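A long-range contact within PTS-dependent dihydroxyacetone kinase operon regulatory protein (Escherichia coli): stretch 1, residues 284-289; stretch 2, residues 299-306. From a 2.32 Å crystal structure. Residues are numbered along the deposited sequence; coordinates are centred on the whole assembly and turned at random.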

# COMPACT_ATOMS: atom_id res chain seq x y z
N ALA F 284 22.18 7.39 -39.03
CA ALA F 284 21.45 8.26 -38.09
C ALA F 284 22.38 9.05 -37.18
O ALA F 284 23.54 8.69 -36.98
CB ALA F 284 20.48 7.44 -37.24
N VAL F 285 21.84 10.14 -36.64
CA VAL F 285 22.51 10.91 -35.60
C VAL F 285 21.80 10.62 -34.27
O VAL F 285 20.57 10.72 -34.17
CB VAL F 285 22.59 12.42 -35.95
CG1 VAL F 285 21.31 12.90 -36.63
CG2 VAL F 285 22.92 13.27 -34.72
N ILE F 286 22.57 10.24 -33.27
CA ILE F 286 22.00 9.70 -32.06
C ILE F 286 22.45 10.46 -30.83
O ILE F 286 23.40 11.22 -30.89
CB ILE F 286 22.38 8.23 -31.89
CG1 ILE F 286 23.85 8.10 -31.51
CG2 ILE F 286 22.06 7.45 -33.15
CD1 ILE F 286 24.19 6.89 -30.71
N THR F 287 21.74 10.24 -29.72
CA THR F 287 22.18 10.58 -28.37
C THR F 287 21.96 9.36 -27.50
O THR F 287 20.97 8.66 -27.66
CB THR F 287 21.41 11.81 -27.79
OG1 THR F 287 21.97 13.02 -28.32
CG2 THR F 287 21.51 11.87 -26.26
N LEU F 288 22.90 9.09 -26.61
CA LEU F 288 22.73 7.99 -25.67
C LEU F 288 22.74 8.53 -24.27
O LEU F 288 23.71 9.12 -23.84
CB LEU F 288 23.81 6.92 -25.80
CG LEU F 288 23.56 5.78 -24.79
CD1 LEU F 288 22.64 4.73 -25.40
CD2 LEU F 288 24.85 5.13 -24.33
N LYS F 289 21.65 8.29 -23.56
CA LYS F 289 21.46 8.79 -22.20
C LYS F 289 21.46 7.62 -21.23
O LYS F 289 20.51 6.87 -21.18
CB LYS F 289 20.15 9.57 -22.11
CG LYS F 289 19.75 10.02 -20.72
CD LYS F 289 20.57 11.21 -20.22
CE LYS F 289 19.78 12.00 -19.21
NZ LYS F 289 20.68 12.79 -18.35
N PHE F 299 19.19 2.64 -20.27
CA PHE F 299 19.57 3.53 -21.35
C PHE F 299 18.41 4.12 -22.10
O PHE F 299 17.36 3.52 -22.22
CB PHE F 299 20.50 2.80 -22.32
CG PHE F 299 21.82 2.41 -21.71
CD1 PHE F 299 22.87 3.34 -21.64
CD2 PHE F 299 22.00 1.13 -21.16
CE1 PHE F 299 24.09 2.99 -21.07
CE2 PHE F 299 23.24 0.77 -20.57
CZ PHE F 299 24.28 1.70 -20.52
N ILE F 300 18.60 5.35 -22.56
CA ILE F 300 17.72 5.91 -23.56
C ILE F 300 18.54 6.26 -24.78
O ILE F 300 19.61 6.85 -24.66
CB ILE F 300 17.00 7.17 -23.11
CG1 ILE F 300 16.06 6.84 -21.96
CG2 ILE F 300 16.20 7.76 -24.31
CD1 ILE F 300 15.34 8.06 -21.44
N LEU F 301 18.03 5.89 -25.95
CA LEU F 301 18.66 6.22 -27.21
C LEU F 301 17.70 7.02 -28.03
O LEU F 301 16.58 6.58 -28.31
CB LEU F 301 19.09 4.96 -27.95
CG LEU F 301 19.63 5.10 -29.37
CD1 LEU F 301 21.01 5.74 -29.36
CD2 LEU F 301 19.68 3.75 -30.03
N LEU F 302 18.14 8.22 -28.40
CA LEU F 302 17.36 9.09 -29.26
C LEU F 302 17.91 9.17 -30.67
O LEU F 302 19.12 9.30 -30.89
CB LEU F 302 17.25 10.49 -28.67
CG LEU F 302 16.56 10.50 -27.32
CD1 LEU F 302 17.58 10.65 -26.24
CD2 LEU F 302 15.65 11.65 -27.28
N LEU F 303 17.00 9.09 -31.63
CA LEU F 303 17.37 9.17 -33.01
C LEU F 303 16.88 10.50 -33.46
O LEU F 303 15.68 10.77 -33.51
CB LEU F 303 16.73 8.04 -33.82
CG LEU F 303 16.89 6.63 -33.26
CD1 LEU F 303 15.96 5.66 -33.97
CD2 LEU F 303 18.34 6.15 -33.32
N HIS F 304 17.85 11.36 -33.76
CA HIS F 304 17.59 12.74 -34.13
C HIS F 304 17.26 12.78 -35.62
O HIS F 304 17.93 12.13 -36.42
CB HIS F 304 18.79 13.63 -33.77
CG HIS F 304 19.21 13.55 -32.32
ND1 HIS F 304 18.48 14.14 -31.30
CD2 HIS F 304 20.27 12.97 -31.73
CE1 HIS F 304 19.09 13.92 -30.15
NE2 HIS F 304 20.17 13.21 -30.38
N PRO F 305 16.20 13.50 -35.99
CA PRO F 305 15.88 13.59 -37.42
C PRO F 305 16.85 14.56 -38.12
O PRO F 305 17.18 15.60 -37.54
CB PRO F 305 14.43 14.12 -37.42
CG PRO F 305 14.27 14.82 -36.08
CD PRO F 305 15.22 14.19 -35.12
N VAL F 306 17.31 14.21 -39.32
CA VAL F 306 18.33 15.03 -40.04
C VAL F 306 17.73 16.17 -40.91
O VAL F 306 16.81 15.97 -41.72
CB VAL F 306 19.37 14.17 -40.88
CG1 VAL F 306 20.71 14.93 -41.07
CG2 VAL F 306 19.61 12.79 -40.25

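Two neighbouring strands, one through Ala-284 to Lys-289 and the other running from Phe-299 toward His-304, lie antiparallel, their N-to-C directions 167° apart and their axes 4.7 Å apart at the closest. The register is simple: Val-285 faces His-304, Ile-286 faces Leu-303, Thr-287 faces Leu-302, Leu-288 faces Leu-301 and Lys-289 faces Ile-300. Side chains alternate between the two faces of the sheet, so Val-285, Thr-287 and Lys-289 share one face with His-304, Leu-302 and Ile-300, while Ile-286 and Leu-288 share the other with Leu-303 and Leu-301.

The backbone bonds follow this register. At the Lys-289 pair, Lys-289 N gives to Ile-300 O at 2.7 Å, almost straight at 177°, and Ile-300 N gives to Lys-289 O at 2.8 Å. At the next hydrogen-bonded pair the exchange is again mutual: Thr-287 N to Leu-302 O and Leu-302 N to Thr-287 O, both 3.0 Å. Carbonyls also make CA-H...O contacts; the shortest, Ile-286 CA to Leu-302 O at 3.1 Å, lies just beyond the Thr-287 pair.

Val-285 and His-304 lose the most surface to the opposing stretch, about 80 Å² each, with Thr-287 next at 68 Å². These three make one cluster. His-304 N donates to Val-285 O at 2.8 Å, and Val-285 CG1 also rests 3.9 Å from His-304 CB, so the valine packs on the root of the histidine side chain. Val-285 CG1 also reaches Val-306 CG2 at 4.0 Å, which extends the apolar patch past the proline.

The imidazole itself leans along the sheet to the next residue on the same face. With chi1 near -56° and chi2 near -74°, it brings His-304 NE2 to 2.7 Å from Thr-287 OG1, and the hydroxyl meets the ring at its edge, near the ring plane, where the nitrogen lone pair or N-H points. This is a short hydrogen bond in which either partner could be the donor. The same edge lies over the intervening backbone, with His-304 CD2 3.4 Å from Ile-286 C. The threonine and histidine are thus a diagonal pair, two residues apart in register, and His-304 ND1 is also hydrogen-bonded elsewhere in the structure. A polar pair buried in a sheet can be afforded when its polar atoms find partners, and here they do. Thr-287 also has an apolar side: its CG2 lies 4.1 Å from Leu-302 CD1, on its direct partner in the neighbouring strand.

On the other face the chemistry is purely hydrophobic and also partly diagonal. Ile-286 CD1 meets Leu-301 CD1 at 3.6 Å, closer than its direct partner, where Ile-286 CG2 lies 3.9 Å from Leu-303 CD2. Leu-288 likewise reaches past its own pair, placing CD2 3.8 Å from Phe-299 CD1. The rule to read here is that backbone bonds follow the register, while side chains such as Thr-287 and Ile-286 link their rung to the one two positions along, on the same face.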